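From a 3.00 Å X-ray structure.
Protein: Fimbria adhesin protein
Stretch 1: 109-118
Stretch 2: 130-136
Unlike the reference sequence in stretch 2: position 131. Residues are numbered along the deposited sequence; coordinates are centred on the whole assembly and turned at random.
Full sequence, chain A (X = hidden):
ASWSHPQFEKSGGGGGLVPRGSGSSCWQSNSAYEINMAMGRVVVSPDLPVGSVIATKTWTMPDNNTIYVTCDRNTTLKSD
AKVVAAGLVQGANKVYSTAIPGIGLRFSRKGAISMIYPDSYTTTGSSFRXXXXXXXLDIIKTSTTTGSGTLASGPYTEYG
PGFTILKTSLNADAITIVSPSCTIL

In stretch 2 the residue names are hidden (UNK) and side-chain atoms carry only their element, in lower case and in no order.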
# COMPACT_ATOMS: atom_id res chain seq x y z
N ARG A 109 -3.66 -6.56 -0.06
CA ARG A 109 -3.21 -7.50 -1.08
C ARG A 109 -4.14 -8.71 -1.04
O ARG A 109 -4.49 -9.19 0.03
CB ARG A 109 -1.77 -7.93 -0.81
CG ARG A 109 -1.09 -8.64 -1.96
CD ARG A 109 0.27 -9.17 -1.55
NE ARG A 109 0.70 -10.28 -2.39
CZ ARG A 109 1.77 -11.04 -2.16
NH1 ARG A 109 2.54 -10.81 -1.09
NH2 ARG A 109 2.08 -12.03 -2.99
N LYS A 110 -4.54 -9.17 -2.22
CA LYS A 110 -5.44 -10.32 -2.32
C LYS A 110 -4.97 -11.32 -3.37
O LYS A 110 -4.62 -10.94 -4.48
CB LYS A 110 -6.88 -9.86 -2.61
CG LYS A 110 -7.94 -10.87 -2.24
CD LYS A 110 -9.31 -10.23 -2.12
CE LYS A 110 -10.37 -11.22 -1.65
NZ LYS A 110 -10.67 -12.25 -2.69
N GLY A 111 -4.96 -12.59 -2.99
CA GLY A 111 -4.50 -13.67 -3.86
C GLY A 111 -4.25 -14.91 -3.03
O GLY A 111 -5.03 -15.24 -2.14
N ALA A 112 -3.14 -15.59 -3.32
CA ALA A 112 -2.74 -16.76 -2.54
C ALA A 112 -2.39 -16.36 -1.10
O ALA A 112 -2.86 -16.98 -0.15
CB ALA A 112 -1.57 -17.47 -3.20
N ILE A 113 -1.57 -15.32 -0.96
CA ILE A 113 -1.33 -14.68 0.35
C ILE A 113 -2.09 -13.35 0.39
O ILE A 113 -1.83 -12.45 -0.41
CB ILE A 113 0.18 -14.47 0.64
CG1 ILE A 113 0.91 -15.81 0.76
CG2 ILE A 113 0.39 -13.68 1.92
CD1 ILE A 113 1.62 -16.26 -0.50
N SER A 114 -3.03 -13.25 1.32
CA SER A 114 -3.92 -12.09 1.40
C SER A 114 -3.79 -11.38 2.74
O SER A 114 -3.89 -12.01 3.79
CB SER A 114 -5.37 -12.52 1.17
OG SER A 114 -5.51 -13.14 -0.10
N MSE A 115 -3.56 -10.07 2.70
CA MSE A 115 -3.42 -9.27 3.92
C MSE A 115 -3.71 -7.80 3.71
O MSE A 115 -3.49 -7.24 2.63
CB MSE A 115 -2.03 -9.48 4.55
CG MSE A 115 -0.93 -8.68 3.86
SE MSE A 115 0.81 -9.60 4.03
CE MSE A 115 1.12 -9.87 2.09
N ILE A 116 -4.22 -7.17 4.77
CA ILE A 116 -4.38 -5.73 4.84
C ILE A 116 -3.22 -5.17 5.67
O ILE A 116 -2.97 -5.63 6.79
CB ILE A 116 -5.74 -5.33 5.44
CG1 ILE A 116 -6.89 -5.91 4.60
CG2 ILE A 116 -5.87 -3.82 5.55
CD1 ILE A 116 -8.19 -6.11 5.34
N TYR A 117 -2.51 -4.19 5.10
CA TYR A 117 -1.35 -3.59 5.74
C TYR A 117 -1.76 -2.80 6.99
O TYR A 117 -2.77 -2.09 6.96
CB TYR A 117 -0.65 -2.65 4.76
CG TYR A 117 0.19 -3.32 3.69
CD1 TYR A 117 1.55 -3.07 3.60
CD2 TYR A 117 -0.38 -4.18 2.75
CE1 TYR A 117 2.33 -3.66 2.62
CE2 TYR A 117 0.39 -4.77 1.76
CZ TYR A 117 1.74 -4.51 1.70
OH TYR A 117 2.53 -5.09 0.73
N PRO A 118 -0.99 -2.92 8.09
CA PRO A 118 0.19 -3.76 8.23
C PRO A 118 -0.13 -5.20 8.67
O PRO A 118 -1.18 -5.45 9.27
CB PRO A 118 1.00 -3.05 9.31
CG PRO A 118 -0.03 -2.41 10.17
CD PRO A 118 -1.21 -2.09 9.29
N UNK A 130 7.08 -14.50 -5.51
CA UNK A 130 5.91 -13.69 -5.18
C UNK A 130 4.68 -14.28 -5.84
O UNK A 130 4.64 -14.45 -7.06
c UNK A 130 7.00 -9.94 -5.22
c UNK A 130 5.85 -11.13 -3.34
c UNK A 130 6.72 -11.29 -4.58
c UNK A 130 6.09 -12.23 -5.60
N UNK A 131 3.70 -14.62 -5.01
CA UNK A 131 2.45 -15.22 -5.47
C UNK A 131 1.64 -14.20 -6.24
O UNK A 131 1.37 -13.11 -5.74
c UNK A 131 1.65 -15.75 -4.29
N UNK A 132 1.26 -14.55 -7.47
CA UNK A 132 0.38 -13.72 -8.28
C UNK A 132 -0.79 -13.23 -7.45
O UNK A 132 -1.47 -14.02 -6.79
N UNK A 133 -1.00 -11.92 -7.47
CA UNK A 133 -2.01 -11.30 -6.62
C UNK A 133 -2.48 -9.94 -7.15
O UNK A 133 -1.97 -9.45 -8.16
c UNK A 133 -1.48 -11.14 -5.19
o UNK A 133 -0.25 -10.45 -5.18
N UNK A 134 -3.46 -9.37 -6.46
CA UNK A 134 -3.90 -8.00 -6.71
C UNK A 134 -3.43 -7.13 -5.55
O UNK A 134 -3.48 -7.55 -4.40
o UNK A 134 -6.04 -8.27 -5.55
c UNK A 134 -5.99 -8.77 -7.93
c UNK A 134 -5.44 -7.89 -6.80
N UNK A 135 -2.99 -5.92 -5.87
CA UNK A 135 -2.73 -4.92 -4.84
C UNK A 135 -3.79 -3.82 -4.96
O UNK A 135 -4.05 -3.33 -6.05
c UNK A 135 -0.90 -3.52 -3.76
c UNK A 135 -0.76 -1.40 -2.60
c UNK A 135 -1.32 -4.33 -4.96
c UNK A 135 0.12 -3.38 -1.58
c UNK A 135 -0.27 -4.12 -2.68
c UNK A 135 -1.15 -2.15 -3.71
c UNK A 135 -0.13 -2.01 -1.54
N UNK A 136 -4.39 -3.46 -3.83
CA UNK A 136 -5.50 -2.50 -3.83
C UNK A 136 -5.31 -1.33 -2.86
O UNK A 136 -5.14 -1.53 -1.65
o UNK A 136 -7.10 -4.16 -4.60
c UNK A 136 -8.01 -2.21 -3.54
c UNK A 136 -6.86 -3.20 -3.56

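Position 130 has four side-chain carbons, forked at the second. One of the fork's end carbons lies 3.9 Å from NH2 of Arg 109. A four-carbon chain forked at its second atom is leucine: Leu 130.

Position 131 has a single side-chain carbon. This CB points toward stretch 1. The CB of position 131 lies 3.8 Å from CB of Ala 112 and 3.8 Å from CD1 of Ile 113. Its backbone O accepts a hydrogen bond from NH2 of Arg 109 at 3.0 Å. One carbon alone means alanine: Ala 131. The reference sequence has valine here.

Position 132 has no side-chain atoms, so it is glycine: Gly 132. Its O is 4.2 Å from CA of Gly 111.

Position 133 has one carbon followed by one oxygen. The oxygen lies 3.0 Å from NE of Arg 109, which donates a hydrogen bond to it. The CB lies 3.2 Å from O of Lys 110. A carbon carrying one oxygen and nothing more is serine: Ser 133. Its chi1 is p, and its OG also donates to O of Ala 131 at 3.2 Å.

Position 134 has a CB that carries one oxygen and one carbon. The oxygen is 3.4 Å from CB of Lys 110 and donates to O of Lys 110 at 3.2 Å. A CB with this fork fits threonine: Thr 134. N of Thr 134 donates to O of Lys 110 at 2.8 Å, and N of Lys 110 donates to O of Thr 134 at 2.9 Å.

Position 135 has one carbon followed by a ring of six carbons. No oxygen sits on the ring, which excludes tyrosine. A ring carbon lies 3.6 Å from CE2 of Tyr 117. The residue is phenylalanine: Phe 135. Its edge points toward the face of the Tyr 117 ring in an offset pair, with planes at 76°.

Position 136 again has a CB carrying one oxygen and one carbon. The side chain makes no contact with stretch 1. The pattern is threonine: Thr 136. Its OG1 is hydrogen-bonded elsewhere in the structure.

The contact rests on antiparallel strand pairing, anchored by the two backbone bonds between Lys 110 and Thr 134. Arg 109 and Phe 135 share one face of the sheet. From there the extended Arg 109 side chain reaches back along stretch 2, where its guanidinium edge meets the serine hydroxyl and the alanine carbonyl. Small apolar contacts at Ala 131 and the aromatic pair complete the contact.

Stretch 2, residues 130-136: LAGSTFT
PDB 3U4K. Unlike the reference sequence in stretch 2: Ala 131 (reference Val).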